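Phosphoserine aminotransferase (Bacillus circulans, PDB 2C0R) catalyses the reversible, pyridoxal-phosphate-dependent transamination between phosphoserine and 3-phosphohydroxypyruvate, with glutamate and 2-oxoglutarate as the other pair, in serine biosynthesis. Local coordinates at residues A[50-62]-A[249-261]. The protein carries 1 engineered substitution. Residues are numbered along the deposited sequence; the frame is centred on the assembly and turned at random.
Sequences VHNEAQARLLALL and NEVLKWIEERGGL
The Arg57 guanidinium has CG of Lys253 over one face, 3.5 Å from NE of Arg57, while the amide oxygen OD1 of Asn249 sits at its edge near the plane. That amide is turned only 19° from the guanidinium, and its ND2 makes a weak and doubtful hydrogen bond to OE2 of Glu53. Asn249 enters as a knob among Val50, Glu53, Ala54 and Arg57; with CG anti to the backbone N (chi1 -164°), its OD1 comes within 3.3 Å of CA of Ala54. Glu53, Arg57, Glu250 and Lys253 form a salt-bridge network, in which Arg57 and Glu53 pair along helix 45-61, although the placing of OE2 of Glu53 is uncertain. NZ of Lys253 binds OE1 of Glu250 at 2.9 Å, and water 1 bridges this ammonium to OE1 of Glu53. An alanine in place of Arg57 is likely to leave CG of Lys253 and OD1 of Asn249 without the group they flank, and Glu53 without that charge partner. In this class-V aminotransferase, the pieces 50-61 and 249-257 of helices 45-61 and 242-257 run in the same general direction, their axes 32° apart and 9.2 Å at closest approach; Leu58 reaches Val206 and Ile208 of the large mixed sheet. Leu252 fits among Ala54, Arg57, Leu58 and Leu61, its CD1 lying 3.9 Å from CB of Leu58. Leu61 answers as a knob among Leu252, Ile255, Gly260 and Leu261: CD1 meets CD2 of Leu252, whereas CD2 meets CG2 of Ile255 at 3.8 Å. A Schellman motif with Gly259 as C-prime residue ends helix 242-257, and water 2 joins O of Leu61 to N of Leu261.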
loop_
_atom_site.group_PDB
_atom_site.type_symbol
_atom_site.label_atom_id
_atom_site.label_comp_id
_atom_site.label_asym_id
_atom_site.label_seq_id
_atom_site.Cartn_x
_atom_site.Cartn_y
_atom_site.Cartn_z
ATOM N N VAL A 50 -12.801 12.351 -0.329
ATOM C CA VAL A 50 -12.226 11.746 0.854
ATOM C C VAL A 50 -10.717 11.984 0.863
ATOM O O VAL A 50 -10.101 12.360 1.866
ATOM C CB VAL A 50 -12.517 10.225 0.894
ATOM C CG1 VAL A 50 -11.672 9.505 1.916
ATOM C CG2 VAL A 50 -14.021 10.014 1.123
ATOM N N HIS A 51 -10.128 11.748 -0.316
ATOM C CA HIS A 51 -8.661 11.906 -0.470
ATOM C C HIS A 51 -8.193 13.300 -0.136
ATOM O O HIS A 51 -7.157 13.505 0.524
ATOM C CB HIS A 51 -8.381 11.551 -1.943
ATOM C CG HIS A 51 -6.946 11.459 -2.333
ATOM N ND1 HIS A 51 -6.202 10.302 -2.152
ATOM C CD2 HIS A 51 -6.161 12.383 -2.930
ATOM C CE1 HIS A 51 -4.980 10.561 -2.640
ATOM N NE2 HIS A 51 -4.926 11.808 -3.109
ATOM N N ASN A 52 -8.957 14.304 -0.619
ATOM C CA ASN A 52 -8.629 15.697 -0.347
ATOM C C ASN A 52 -9.002 16.127 1.062
ATOM O O ASN A 52 -8.273 16.916 1.680
ATOM C CB ASN A 52 -9.311 16.575 -1.381
ATOM C CG ASN A 52 -8.675 16.435 -2.735
ATOM O OD1 ASN A 52 -9.350 16.304 -3.790
ATOM N ND2 ASN A 52 -7.376 16.423 -2.722
ATOM N N GLU A 53 -10.075 15.628 1.612
ATOM C CA GLU A 53 -10.493 15.957 2.970
ATOM C C GLU A 53 -9.457 15.478 3.980
ATOM O O GLU A 53 -9.192 16.158 4.964
ATOM C CB GLU A 53 -11.873 15.333 3.273
ATOM C CG GLU A 53 -12.448 15.606 4.655
ATOM C CD GLU A 53 -13.600 14.672 4.993
ATOM O OE1 GLU A 53 -14.244 14.137 4.092
ATOM O OE2 GLU A 53 -13.852 14.386 6.174
ATOM N N ALA A 54 -8.893 14.306 3.708
ATOM C CA ALA A 54 -7.916 13.774 4.661
ATOM C C ALA A 54 -6.734 14.740 4.762
ATOM O O ALA A 54 -6.237 14.966 5.848
ATOM C CB ALA A 54 -7.459 12.388 4.231
ATOM N N GLN A 55 -6.281 15.258 3.600
ATOM C CA GLN A 55 -5.177 16.188 3.628
ATOM C C GLN A 55 -5.523 17.467 4.391
ATOM O O GLN A 55 -4.766 17.916 5.228
ATOM C CB GLN A 55 -4.799 16.523 2.192
ATOM C CG GLN A 55 -4.343 15.339 1.383
ATOM C CD GLN A 55 -4.165 15.802 -0.070
ATOM O OE1 GLN A 55 -3.545 16.852 -0.344
ATOM N NE2 GLN A 55 -4.702 15.015 -0.968
ATOM N N ALA A 56 -6.691 18.047 4.114
ATOM C CA ALA A 56 -7.152 19.236 4.785
ATOM C C ALA A 56 -7.336 19.008 6.282
ATOM O O ALA A 56 -6.989 19.880 7.084
ATOM C CB ALA A 56 -8.496 19.723 4.228
ATOM N N ARG A 57 -7.878 17.869 6.673
ATOM C CA ARG A 57 -8.037 17.674 8.129
ATOM C C ARG A 57 -6.713 17.499 8.832
ATOM O O ARG A 57 -6.535 17.937 9.965
ATOM C CB ARG A 57 -8.827 16.371 8.317
ATOM C CG ARG A 57 -10.273 16.500 8.006
ATOM C CD ARG A 57 -11.009 15.213 8.343
ATOM N NE ARG A 57 -12.417 15.254 8.032
ATOM C CZ ARG A 57 -13.325 16.166 8.264
ATOM N NH1 ARG A 57 -13.018 17.314 8.854
ATOM N NH2 ARG A 57 -14.586 15.995 7.912
ATOM N N LEU A 58 -5.750 16.856 8.187
ATOM C CA LEU A 58 -4.421 16.705 8.812
ATOM C C LEU A 58 -3.766 18.067 8.956
ATOM O O LEU A 58 -3.266 18.382 10.028
ATOM C CB LEU A 58 -3.592 15.770 7.952
ATOM C CG LEU A 58 -2.188 15.350 8.332
ATOM C CD1 LEU A 58 -1.828 15.271 9.776
ATOM C CD2 LEU A 58 -1.968 13.960 7.668
ATOM N N LEU A 59 -3.750 18.896 7.924
ATOM C CA LEU A 59 -3.185 20.235 8.054
ATOM C C LEU A 59 -3.909 21.033 9.139
ATOM O O LEU A 59 -3.234 21.748 9.904
ATOM C CB LEU A 59 -3.189 20.993 6.722
ATOM C CG LEU A 59 -2.188 20.416 5.715
ATOM C CD1 LEU A 59 -2.409 21.096 4.372
ATOM C CD2 LEU A 59 -0.755 20.633 6.132
ATOM N N ALA A 60 -5.218 20.911 9.209
ATOM C CA ALA A 60 -5.938 21.652 10.240
ATOM C C ALA A 60 -5.510 21.163 11.642
ATOM O O ALA A 60 -5.369 22.005 12.552
ATOM C CB ALA A 60 -7.436 21.565 10.039
ATOM N N LEU A 61 -5.330 19.876 11.835
ATOM C CA LEU A 61 -4.910 19.433 13.175
ATOM C C LEU A 61 -3.601 20.084 13.565
ATOM O O LEU A 61 -3.345 20.278 14.758
ATOM C CB LEU A 61 -4.797 17.895 13.183
ATOM C CG LEU A 61 -6.159 17.171 13.312
ATOM C CD1 LEU A 61 -5.975 15.686 12.989
ATOM C CD2 LEU A 61 -6.785 17.331 14.700
ATOM N N LEU A 62 -2.760 20.394 12.577
ATOM C CA LEU A 62 -1.464 21.000 12.842
ATOM C C LEU A 62 -1.492 22.508 12.867
ATOM O O LEU A 62 -0.431 23.180 12.912
ATOM C CB LEU A 62 -0.454 20.494 11.789
ATOM C CG LEU A 62 -0.044 19.016 11.927
ATOM C CD1 LEU A 62 0.623 18.635 10.600
ATOM C CD2 LEU A 62 0.869 18.761 13.105
ATOM N N ASN A 249 -8.700 9.246 7.014
ATOM C CA ASN A 249 -9.673 10.358 7.159
ATOM C C ASN A 249 -10.542 10.175 8.388
ATOM O O ASN A 249 -10.749 11.103 9.169
ATOM C CB ASN A 249 -10.483 10.460 5.866
ATOM C CG ASN A 249 -11.225 11.788 5.770
ATOM O OD1 ASN A 249 -10.713 12.871 6.055
ATOM N ND2 ASN A 249 -12.460 11.670 5.321
ATOM N N GLU A 250 -11.019 8.948 8.590
ATOM C CA GLU A 250 -11.858 8.677 9.776
ATOM C C GLU A 250 -11.077 8.847 11.049
ATOM O O GLU A 250 -11.596 9.356 12.066
ATOM C CB GLU A 250 -12.428 7.259 9.642
ATOM C CG GLU A 250 -13.470 7.124 8.540
ATOM C CD GLU A 250 -14.592 8.152 8.627
ATOM O OE1 GLU A 250 -14.849 8.824 7.609
ATOM O OE2 GLU A 250 -15.193 8.307 9.715
ATOM N N VAL A 251 -9.825 8.430 11.071
ATOM C CA VAL A 251 -9.043 8.600 12.295
ATOM C C VAL A 251 -8.786 10.059 12.591
ATOM O O VAL A 251 -8.830 10.505 13.749
ATOM C CB VAL A 251 -7.715 7.815 12.230
ATOM C CG1 VAL A 251 -6.827 8.210 13.400
ATOM C CG2 VAL A 251 -7.946 6.306 12.236
ATOM N N LEU A 252 -8.559 10.859 11.567
ATOM C CA LEU A 252 -8.339 12.287 11.775
ATOM C C LEU A 252 -9.584 12.953 12.345
ATOM O O LEU A 252 -9.489 13.829 13.214
ATOM C CB LEU A 252 -7.905 13.006 10.485
ATOM C CG LEU A 252 -6.621 12.452 9.836
ATOM C CD1 LEU A 252 -6.429 13.190 8.530
ATOM C CD2 LEU A 252 -5.422 12.608 10.749
ATOM N N LYS A 253 -10.750 12.549 11.847
ATOM C CA LYS A 253 -11.985 13.046 12.470
ATOM C C LYS A 253 -12.028 12.722 13.955
ATOM O O LYS A 253 -12.385 13.537 14.776
ATOM C CB LYS A 253 -13.180 12.417 11.766
ATOM C CG LYS A 253 -13.511 12.974 10.387
ATOM C CD LYS A 253 -14.543 12.045 9.720
ATOM C CE LYS A 253 -14.767 12.490 8.254
ATOM N NZ LYS A 253 -15.743 11.566 7.606
ATOM N N TRP A 254 -11.660 11.480 14.291
ATOM C CA TRP A 254 -11.689 11.087 15.719
ATOM C C TRP A 254 -10.689 11.905 16.518
ATOM O O TRP A 254 -10.984 12.309 17.638
ATOM C CB TRP A 254 -11.430 9.582 15.760
ATOM C CG TRP A 254 -11.227 9.006 17.129
ATOM C CD1 TRP A 254 -12.222 8.506 17.963
ATOM C CD2 TRP A 254 -10.000 8.850 17.864
ATOM N NE1 TRP A 254 -11.670 8.056 19.142
ATOM C CE2 TRP A 254 -10.320 8.260 19.100
ATOM C CE3 TRP A 254 -8.664 9.156 17.586
ATOM C CZ2 TRP A 254 -9.339 7.975 20.050
ATOM C CZ3 TRP A 254 -7.690 8.872 18.522
ATOM C CH2 TRP A 254 -8.035 8.286 19.749
ATOM N N ILE A 255 -9.503 12.187 15.962
ATOM C CA ILE A 255 -8.545 12.995 16.753
ATOM C C ILE A 255 -9.150 14.351 17.037
ATOM O O ILE A 255 -9.030 14.898 18.148
ATOM C CB ILE A 255 -7.204 13.120 15.994
ATOM C CG1 ILE A 255 -6.474 11.798 15.860
ATOM C CG2 ILE A 255 -6.293 14.137 16.713
ATOM C CD1 ILE A 255 -5.211 11.789 14.998
ATOM N N GLU A 256 -9.820 14.898 16.024
ATOM C CA GLU A 256 -10.441 16.219 16.235
ATOM C C GLU A 256 -11.462 16.089 17.350
ATOM O O GLU A 256 -11.567 16.956 18.230
ATOM C CB GLU A 256 -11.034 16.733 14.921
ATOM C CG GLU A 256 -11.835 18.002 15.039
ATOM C CD GLU A 256 -11.080 19.307 15.152
ATOM O OE1 GLU A 256 -11.648 20.331 14.689
ATOM O OE2 GLU A 256 -9.952 19.361 15.703
ATOM N N GLU A 257 -12.233 15.010 17.354
ATOM C CA GLU A 257 -13.274 14.849 18.369
ATOM C C GLU A 257 -12.720 14.677 19.771
ATOM O O GLU A 257 -13.438 14.879 20.754
ATOM C CB GLU A 257 -14.085 13.578 18.127
ATOM C CG GLU A 257 -14.994 13.578 16.934
ATOM C CD GLU A 257 -15.574 12.189 16.669
ATOM O OE1 GLU A 257 -15.040 11.175 17.186
ATOM O OE2 GLU A 257 -16.573 12.138 15.931
ATOM N N ARG A 258 -11.476 14.251 19.821
ATOM C CA ARG A 258 -10.811 13.959 21.068
ATOM C C ARG A 258 -10.138 15.224 21.603
ATOM O O ARG A 258 -9.425 15.143 22.592
ATOM C CB ARG A 258 -9.760 12.879 20.869
ATOM C CG ARG A 258 -10.225 11.466 20.599
ATOM C CD ARG A 258 -10.630 10.808 21.916
ATOM N NE ARG A 258 -11.878 10.112 21.834
ATOM C CZ ARG A 258 -12.908 10.060 21.020
ATOM N NH1 ARG A 258 -13.049 10.767 19.902
ATOM N NH2 ARG A 258 -13.884 9.217 21.375
ATOM N N GLY A 259 -10.347 16.373 20.949
ATOM C CA GLY A 259 -9.706 17.628 21.382
ATOM C C GLY A 259 -8.479 17.971 20.591
ATOM O O GLY A 259 -7.628 18.753 21.043
ATOM N N GLY A 260 -8.308 17.376 19.427
ATOM C CA GLY A 260 -7.158 17.583 18.581
ATOM C C GLY A 260 -5.879 17.128 19.226
ATOM O O GLY A 260 -5.861 16.258 20.111
ATOM N N LEU A 261 -4.734 17.729 18.784
ATOM C CA LEU A 261 -3.469 17.214 19.233
ATOM C C LEU A 261 -3.236 17.525 20.699
ATOM O O LEU A 261 -2.611 16.706 21.374
ATOM C CB LEU A 261 -2.337 17.802 18.359
ATOM C CG LEU A 261 -2.455 17.495 16.869
ATOM C CD1 LEU A 261 -1.230 17.975 16.124
ATOM C CD2 LEU A 261 -2.688 15.996 16.675
HETATM O O HOH W 1 -16.013 12.233 5.048
HETATM O O HOH W 2 -5.126 19.922 16.888
#